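Local structure of Ro sixty-related protein, RSR (Deinococcus radiodurans, 2NVO) at residues 107-112 / 120-125; 224-229 / 246-251; 495-500 / 516-521. The protein binds several small RNAs that accumulate during recovery from ultraviolet irradiation and contributes to the resistance of the bacterium to that irradiation. All blocks are in the same frame, centred on the assembly; numbering follows the deposited sequence.

Overall arrangement
From the N terminus the chain adds strand 56-59 to the edge of the VWFA-like sheet, builds the helical TROVE horseshoe, then the VWFA-like domain that closes it into a ring. Contact 1 closes a short loop, packing helix 100-112 against helix 116-129. Farther along the horseshoe, contact 2 closes a loop of 16 residues holding helix 235-245 and docks what follows onto helix 219-229. Contact 3, in the VWFA-like domain, closes a 15-residue loop between the neighbouring parallel strands 491-496 and 512-517. The three follow in series; none encloses, crosses or touches another. The centres of contacts 1 and 2 lie about 35 Å apart, with contact 3 about 33 Å and about 37 Å away, respectively.

Contact 1. Residues 107-112 / 120-125; sequences ALIAKT and KAAWDA
With CG of Trp123 anti to its carbonyl carbon (chi1 -76°), one face of the indole meets Ala110 of the preceding helix. The two helices form a helical hairpin in the HEAT-like repeats of the TROVE domain, their axes 7.7 Å apart at closest approach and inclined at 133°. Such proximity is possible because alanines meet at the crossing: Ala110 CB and Ala122 CB are 3.5 Å apart, a tight fit, and the CB of Ala122 also abuts the backbone N of Ala110. The methyl of Ala110 makes a CH-pi contact with Trp123, 3.8 Å from the centroid of the five-membered ring and only 15° off its normal. Beside this pair, the CG2 branch of Ile109 reaches Ala122 CB at 3.8 Å, and the Ile109 side chain also packs on Ala80, Ala83 and Leu84 of helix 80-93. The indole is also packed by Leu152, Thr153 and Val157 of helix 151-163, which ties the hairpin to a later helix of the horseshoe. Lys111 bends at chi2 and chi3, and its NZ bonds to Gly148 O and Thr153 OG1; its aliphatic part crosses the indole obliquely, with Lys111 CD 3.9 Å from Trp123 CZ2.

Contact 2. Residues 224-229 / 246-251; sequences EGHLKA and RLPLEA
Within the helical horseshoe of the TROVE domain, in a region that by similarity binds RNA, the loop leaving helix 235-245 folds back against helix 219-229 and packs against the imidazole of His226. Arg246, with positive phi, ends the helical run, and the chain then passes through Leu247 and Pro248 into a 3-10 turn in which Ala251 N bonds to Pro248 O. The pyrrolidine of Pro248 crosses the imidazole at about a right angle and meets its edge, Pro248 CG lying near the ring plane and 3.5 Å from His226 NE2. With CG anti to the carbonyl carbon (chi1 -61°), Leu247 divides its two methyls: CD2 lies beside the imidazole, whereas CD1 sits over the helix backbone, 3.3 Å from Gly225 O and 4.2 Å from Ala229 CB. Gly225 brings no side chain to this point, where a CB would press on Leu247 CD1. Leu247 also packs on Met242, linking the loop to the helix it has just left. Further along the helix, Ala229 CB packs 4.1 Å from Ala251 CB. No direct hydrogen bond spans the two segments; one water does so instead, donating to two backbone oxygens, 2.9 Å from His226 O and 2.8 Å from Ala251 O. Its third partner is His226 ND1 at 3.0 Å, so the same water links the ring nitrogen to the carbonyl of Ala251.

Contact 3. Residues 495-500 / 516-521; sequences VGLTAT and VGFDAA
One face of the Phe518 ring is covered by Leu497, whose CD2 makes a CH-pi contact 3.9 Å from the ring centroid and 21° off the normal; the methyl is displaced toward the rim at CG and CD1. Val495 approaches the same ring obliquely, its CG1, anti to the backbone N (chi1 -175°), 3.7 Å from Phe518 CD1. Pro523 and Met526 of helix 522-530 also pack on Phe518. The setting is the end of two neighbouring parallel strands in the VWFA-like domain, where Gly496 pairs with Val516; the bound calcium ion is about 11 Å from the Leu497 side chain. Gly517 N donates to Gly496 O at 2.7 Å, and Ala499 N reaches the same oxygen from the other face of the carbonyl, closing a type I turn. Gly517 CA adds a CA-H...O contact to Leu497 O at 3.6 Å. At the end of the turn, Ala499 CB packs 4.1 Å from Val516 CG1. Gly517 has a positive phi of 81°, at which a CB would collide with the preceding carbonyl oxygen. Gly496 O thus serves both strand pairing and turn; Gly496 also bonds Val515, while Gly517 O, buried beside the apolar packing, finds no modelled partner.

Contact 1. Residues 107-112 / 120-125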
loop_
_atom_site.group_PDB
_atom_site.type_symbol
_atom_site.label_atom_id
_atom_site.label_comp_id
_atom_site.label_asym_id
_atom_site.label_seq_id
_atom_site.Cartn_x
_atom_site.Cartn_y
_atom_site.Cartn_z
ATOM N N ALA A 107 -0.932 12.316 17.366
ATOM C CA ALA A 107 0.075 12.770 18.306
ATOM C C ALA A 107 -0.024 14.269 18.547
ATOM O O ALA A 107 0.032 14.712 19.694
ATOM C CB ALA A 107 1.479 12.392 17.833
ATOM N N LEU A 108 -0.164 15.050 17.477
ATOM C CA LEU A 108 -0.211 16.509 17.597
ATOM C C LEU A 108 -1.377 16.957 18.476
ATOM O O LEU A 108 -1.216 17.795 19.362
ATOM C CB LEU A 108 -0.321 17.186 16.223
ATOM C CG LEU A 108 0.889 17.186 15.291
ATOM C CD1 LEU A 108 0.481 17.591 13.871
ATOM C CD2 LEU A 108 1.975 18.112 15.827
ATOM N N ILE A 109 -2.554 16.409 18.206
ATOM C CA ILE A 109 -3.730 16.709 19.004
ATOM C C ILE A 109 -3.509 16.271 20.456
ATOM O O ILE A 109 -3.601 17.078 21.384
ATOM C CB ILE A 109 -4.979 16.015 18.437
ATOM C CG1 ILE A 109 -5.202 16.406 16.972
ATOM C CG2 ILE A 109 -6.209 16.359 19.285
ATOM C CD1 ILE A 109 -6.317 15.607 16.298
ATOM N N ALA A 110 -3.187 14.997 20.640
ATOM C CA ALA A 110 -2.996 14.427 21.965
ATOM C C ALA A 110 -1.973 15.197 22.789
ATOM O O ALA A 110 -2.147 15.362 23.998
ATOM C CB ALA A 110 -2.598 12.953 21.865
ATOM N N LYS A 111 -0.916 15.674 22.138
ATOM C CA LYS A 111 0.202 16.273 22.860
ATOM C C LYS A 111 0.143 17.790 22.943
ATOM O O LYS A 111 0.657 18.369 23.889
ATOM C CB LYS A 111 1.544 15.861 22.248
ATOM C CG LYS A 111 1.825 14.366 22.267
ATOM C CD LYS A 111 2.018 13.823 23.667
ATOM C CE LYS A 111 3.219 14.451 24.358
ATOM N NZ LYS A 111 3.671 13.659 25.540
ATOM N N THR A 112 -0.466 18.441 21.958
ATOM C CA THR A 112 -0.376 19.895 21.884
ATOM C C THR A 112 -1.692 20.648 21.669
ATOM O O THR A 112 -1.686 21.872 21.525
ATOM C CB THR A 112 0.644 20.349 20.814
ATOM O OG1 THR A 112 0.083 20.191 19.505
ATOM C CG2 THR A 112 1.937 19.551 20.931
ATOM N N LYS A 120 -7.433 14.615 25.542
ATOM C CA LYS A 120 -7.911 13.398 26.179
ATOM C C LYS A 120 -8.627 12.489 25.183
ATOM O O LYS A 120 -8.478 11.264 25.221
ATOM C CB LYS A 120 -8.837 13.736 27.362
ATOM C CG LYS A 120 -8.094 14.162 28.630
ATOM C CD LYS A 120 -9.030 14.321 29.838
ATOM C CE LYS A 120 -9.851 15.609 29.767
ATOM N NZ LYS A 120 -11.020 15.570 30.685
ATOM N N ALA A 121 -9.411 13.101 24.303
ATOM C CA ALA A 121 -10.140 12.363 23.278
ATOM C C ALA A 121 -9.175 11.715 22.279
ATOM O O ALA A 121 -9.401 10.592 21.823
ATOM C CB ALA A 121 -11.121 13.280 22.564
ATOM N N ALA A 122 -8.098 12.423 21.949
ATOM C CA ALA A 122 -7.059 11.856 21.093
ATOM C C ALA A 122 -6.477 10.603 21.740
ATOM O O ALA A 122 -6.441 9.539 21.128
ATOM C CB ALA A 122 -5.979 12.879 20.814
ATOM N N TRP A 123 -6.047 10.722 22.992
ATOM C CA TRP A 123 -5.567 9.560 23.733
ATOM C C TRP A 123 -6.563 8.410 23.743
ATOM O O TRP A 123 -6.180 7.261 23.520
ATOM C CB TRP A 123 -5.175 9.942 25.157
ATOM C CG TRP A 123 -3.869 10.662 25.231
ATOM C CD1 TRP A 123 -3.671 11.986 25.517
ATOM C CD2 TRP A 123 -2.572 10.103 25.001
ATOM N NE1 TRP A 123 -2.326 12.279 25.491
ATOM C CE2 TRP A 123 -1.631 11.138 25.174
ATOM C CE3 TRP A 123 -2.113 8.823 24.675
ATOM C CZ2 TRP A 123 -0.262 10.935 25.032
ATOM C CZ3 TRP A 123 -0.752 8.624 24.536
ATOM C CH2 TRP A 123 0.154 9.673 24.712
ATOM N N ASP A 124 -7.838 8.712 23.980
ATOM C CA ASP A 124 -8.863 7.668 24.024
ATOM C C ASP A 124 -8.989 6.921 22.692
ATOM O O ASP A 124 -9.394 5.757 22.663
ATOM C CB ASP A 124 -10.226 8.251 24.416
ATOM C CG ASP A 124 -10.330 8.564 25.906
ATOM O OD1 ASP A 124 -9.521 8.024 26.702
ATOM O OD2 ASP A 124 -11.228 9.355 26.276
ATOM N N ALA A 125 -8.637 7.590 21.598
ATOM C CA ALA A 125 -8.683 6.974 20.272
ATOM C C ALA A 125 -7.414 6.191 19.925
ATOM O O ALA A 125 -7.424 5.385 18.997
ATOM C CB ALA A 125 -8.959 8.019 19.209
#

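Contact 2. Residues 224-229 / 246-251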
loop_
_atom_site.group_PDB
_atom_site.type_symbol
_atom_site.label_atom_id
_atom_site.label_comp_id
_atom_site.label_asym_id
_atom_site.label_seq_id
_atom_site.Cartn_x
_atom_site.Cartn_y
_atom_site.Cartn_z
ATOM N N GLU A 224 6.679 -19.242 23.956
ATOM C CA GLU A 224 7.675 -20.294 24.131
ATOM C C GLU A 224 8.184 -20.767 22.776
ATOM O O GLU A 224 9.388 -20.937 22.572
ATOM C CB GLU A 224 7.090 -21.476 24.905
ATOM C CG GLU A 224 8.106 -22.573 25.203
ATOM C CD GLU A 224 7.570 -23.633 26.143
ATOM O OE1 GLU A 224 6.513 -24.224 25.839
ATOM O OE2 GLU A 224 8.213 -23.878 27.186
ATOM N N GLY A 225 7.249 -20.970 21.854
ATOM C CA GLY A 225 7.569 -21.414 20.514
ATOM C C GLY A 225 8.529 -20.481 19.807
ATOM O O GLY A 225 9.504 -20.936 19.208
ATOM N N HIS A 226 8.253 -19.181 19.869
ATOM C CA HIS A 226 9.122 -18.185 19.248
ATOM C C HIS A 226 10.496 -18.165 19.905
ATOM O O HIS A 226 11.512 -17.982 19.236
ATOM C CB HIS A 226 8.489 -16.790 19.291
ATOM C CG HIS A 226 7.680 -16.454 18.073
ATOM N ND1 HIS A 226 8.240 -15.920 16.932
ATOM C CD2 HIS A 226 6.358 -16.582 17.819
ATOM C CE1 HIS A 226 7.296 -15.733 16.029
ATOM N NE2 HIS A 226 6.144 -16.125 16.538
ATOM N N LEU A 227 10.520 -18.359 21.215
ATOM C CA LEU A 227 11.777 -18.417 21.945
ATOM C C LEU A 227 12.646 -19.542 21.395
ATOM O O LEU A 227 13.733 -19.299 20.863
ATOM C CB LEU A 227 11.515 -18.621 23.437
ATOM C CG LEU A 227 10.778 -17.458 24.103
ATOM C CD1 LEU A 227 10.530 -17.732 25.573
ATOM C CD2 LEU A 227 11.556 -16.163 23.916
ATOM N N LYS A 228 12.147 -20.769 21.506
ATOM C CA LYS A 228 12.846 -21.946 20.998
ATOM C C LYS A 228 13.200 -21.815 19.517
ATOM O O LYS A 228 14.275 -22.233 19.091
ATOM C CB LYS A 228 12.006 -23.200 21.233
ATOM C CG LYS A 228 11.427 -23.289 22.640
ATOM C CD LYS A 228 10.987 -24.706 22.998
ATOM C CE LYS A 228 9.828 -25.177 22.135
ATOM N NZ LYS A 228 9.332 -26.516 22.558
ATOM N N ALA A 229 12.302 -21.224 18.739
ATOM C CA ALA A 229 12.532 -21.061 17.310
ATOM C C ALA A 229 13.824 -20.297 17.021
ATOM O O ALA A 229 14.533 -20.604 16.062
ATOM C CB ALA A 229 11.348 -20.367 16.657
ATOM N N ARG A 246 2.283 -23.367 15.609
ATOM C CA ARG A 246 1.563 -22.475 14.688
ATOM C C ARG A 246 2.353 -21.210 14.325
ATOM O O ARG A 246 1.774 -20.172 14.004
ATOM C CB ARG A 246 0.172 -22.112 15.247
ATOM C CG ARG A 246 0.169 -21.142 16.439
ATOM C CD ARG A 246 -0.247 -19.730 16.038
ATOM N NE ARG A 246 0.401 -18.704 16.854
ATOM C CZ ARG A 246 -0.061 -17.463 17.003
ATOM N NH1 ARG A 246 0.600 -16.590 17.757
ATOM N NH2 ARG A 246 -1.190 -17.095 16.407
ATOM N N LEU A 247 3.677 -21.312 14.349
ATOM C CA LEU A 247 4.535 -20.134 14.228
ATOM C C LEU A 247 4.745 -19.646 12.795
ATOM O O LEU A 247 4.895 -20.446 11.869
ATOM C CB LEU A 247 5.893 -20.400 14.883
ATOM C CG LEU A 247 5.872 -20.723 16.377
ATOM C CD1 LEU A 247 7.225 -21.240 16.812
ATOM C CD2 LEU A 247 5.463 -19.510 17.195
ATOM N N PRO A 248 4.762 -18.318 12.618
ATOM C CA PRO A 248 5.063 -17.637 11.353
ATOM C C PRO A 248 6.486 -17.898 10.857
ATOM O O PRO A 248 7.385 -18.168 11.653
ATOM C CB PRO A 248 4.900 -16.156 11.718
ATOM C CG PRO A 248 4.990 -16.127 13.230
ATOM C CD PRO A 248 4.281 -17.366 13.628
ATOM N N LEU A 249 6.674 -17.817 9.542
ATOM C CA LEU A 249 7.985 -17.984 8.921
ATOM C C LEU A 249 8.985 -16.973 9.476
ATOM O O LEU A 249 10.201 -17.175 9.405
ATOM C CB LEU A 249 7.863 -17.813 7.408
ATOM C CG LEU A 249 9.134 -17.628 6.584
ATOM C CD1 LEU A 249 9.953 -18.906 6.546
ATOM C CD2 LEU A 249 8.757 -17.198 5.188
ATOM N N GLU A 250 8.456 -15.884 10.029
ATOM C CA GLU A 250 9.268 -14.847 10.648
ATOM C C GLU A 250 10.097 -15.425 11.785
ATOM O O GLU A 250 11.271 -15.082 11.948
ATOM C CB GLU A 250 8.365 -13.748 11.207
ATOM C CG GLU A 250 7.106 -13.495 10.391
ATOM C CD GLU A 250 6.079 -12.697 11.169
ATOM O OE1 GLU A 250 6.296 -12.476 12.381
ATOM O OE2 GLU A 250 5.059 -12.293 10.573
ATOM N N ALA A 251 9.469 -16.305 12.565
ATOM C CA ALA A 251 10.072 -16.869 13.771
ATOM C C ALA A 251 11.341 -17.668 13.492
ATOM O O ALA A 251 12.104 -17.976 14.406
ATOM C CB ALA A 251 9.062 -17.739 14.500
HETATM O O HOH W 1 11.125 -16.608 16.693
#

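Contact 3. Residues 495-500 / 516-521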
loop_
_atom_site.group_PDB
_atom_site.type_symbol
_atom_site.label_atom_id
_atom_site.label_comp_id
_atom_site.label_asym_id
_atom_site.label_seq_id
_atom_site.Cartn_x
_atom_site.Cartn_y
_atom_site.Cartn_z
ATOM N N VAL A 495 0.174 10.523 -13.984
ATOM C CA VAL A 495 0.985 9.468 -13.419
ATOM C C VAL A 495 2.371 9.423 -14.085
ATOM O O VAL A 495 2.487 9.094 -15.259
ATOM C CB VAL A 495 0.296 8.102 -13.583
ATOM C CG1 VAL A 495 1.129 7.009 -12.843
ATOM C CG2 VAL A 495 -1.097 8.159 -13.010
ATOM N N GLY A 496 3.401 9.784 -13.331
ATOM C CA GLY A 496 4.772 9.573 -13.772
ATOM C C GLY A 496 5.252 8.267 -13.217
ATOM O O GLY A 496 5.772 8.222 -12.093
ATOM N N LEU A 497 5.074 7.201 -13.997
ATOM C CA LEU A 497 5.264 5.832 -13.519
ATOM C C LEU A 497 6.679 5.551 -12.983
ATOM O O LEU A 497 6.846 4.743 -12.090
ATOM C CB LEU A 497 4.905 4.805 -14.609
ATOM C CG LEU A 497 3.407 4.701 -14.936
ATOM C CD1 LEU A 497 3.242 4.126 -16.346
ATOM C CD2 LEU A 497 2.629 3.903 -13.890
ATOM N N THR A 498 7.681 6.221 -13.536
ATOM C CA THR A 498 9.055 6.090 -13.036
ATOM C C THR A 498 9.635 7.446 -12.620
ATOM O O THR A 498 10.845 7.602 -12.559
ATOM C CB THR A 498 9.988 5.506 -14.118
ATOM O OG1 THR A 498 9.892 6.310 -15.304
ATOM C CG2 THR A 498 9.605 4.069 -14.445
ATOM N N ALA A 499 8.766 8.418 -12.347
ATOM C CA ALA A 499 9.182 9.761 -11.985
ATOM C C ALA A 499 9.696 9.814 -10.546
ATOM O O ALA A 499 9.302 9.020 -9.704
ATOM C CB ALA A 499 8.025 10.736 -12.158
ATOM N N THR A 500 10.586 10.751 -10.266
ATOM C CA THR A 500 10.996 10.999 -8.886
ATOM C C THR A 500 10.395 12.340 -8.439
ATOM O O THR A 500 10.090 12.535 -7.266
ATOM C CB THR A 500 12.543 10.997 -8.725
ATOM O OG1 THR A 500 13.103 11.958 -9.606
ATOM C CG2 THR A 500 13.127 9.627 -9.074
ATOM N N VAL A 516 3.536 10.334 -8.315
ATOM C CA VAL A 516 4.957 10.304 -8.622
ATOM C C VAL A 516 5.467 8.899 -8.311
ATOM O O VAL A 516 5.506 8.484 -7.158
ATOM C CB VAL A 516 5.717 11.340 -7.768
ATOM C CG1 VAL A 516 7.206 11.377 -8.156
ATOM C CG2 VAL A 516 5.093 12.715 -7.944
ATOM N N GLY A 517 5.850 8.173 -9.347
ATOM C CA GLY A 517 6.171 6.765 -9.214
ATOM C C GLY A 517 4.907 5.932 -9.218
ATOM O O GLY A 517 3.829 6.386 -9.628
ATOM N N PHE A 518 5.036 4.687 -8.788
ATOM C CA PHE A 518 3.890 3.810 -8.685
ATOM C C PHE A 518 4.183 2.778 -7.629
ATOM O O PHE A 518 5.342 2.508 -7.322
ATOM C CB PHE A 518 3.587 3.116 -10.018
ATOM C CG PHE A 518 2.114 3.000 -10.324
ATOM C CD1 PHE A 518 1.336 4.130 -10.453
ATOM C CD2 PHE A 518 1.512 1.759 -10.516
ATOM C CE1 PHE A 518 -0.029 4.040 -10.745
ATOM C CE2 PHE A 518 0.141 1.660 -10.827
ATOM C CZ PHE A 518 -0.622 2.804 -10.941
ATOM N N ASP A 519 3.119 2.221 -7.074
ATOM C CA ASP A 519 3.208 1.099 -6.156
ATOM C C ASP A 519 1.818 0.503 -6.020
ATOM O O ASP A 519 0.874 0.942 -6.688
ATOM C CB ASP A 519 3.796 1.506 -4.787
ATOM C CG ASP A 519 2.969 2.567 -4.057
ATOM O OD1 ASP A 519 1.778 2.743 -4.363
ATOM O OD2 ASP A 519 3.524 3.238 -3.153
ATOM N N ALA A 520 1.705 -0.488 -5.150
ATOM C CA ALA A 520 0.477 -1.231 -4.977
ATOM C C ALA A 520 -0.689 -0.377 -4.478
ATOM O O ALA A 520 -1.835 -0.685 -4.755
ATOM C CB ALA A 520 0.717 -2.429 -4.044
ATOM N N ALA A 521 -0.394 0.698 -3.755
ATOM C CA ALA A 521 -1.442 1.565 -3.226
ATOM C C ALA A 521 -1.967 2.597 -4.239
ATOM O O ALA A 521 -3.018 3.208 -4.031
ATOM C CB ALA A 521 -0.951 2.269 -1.968
#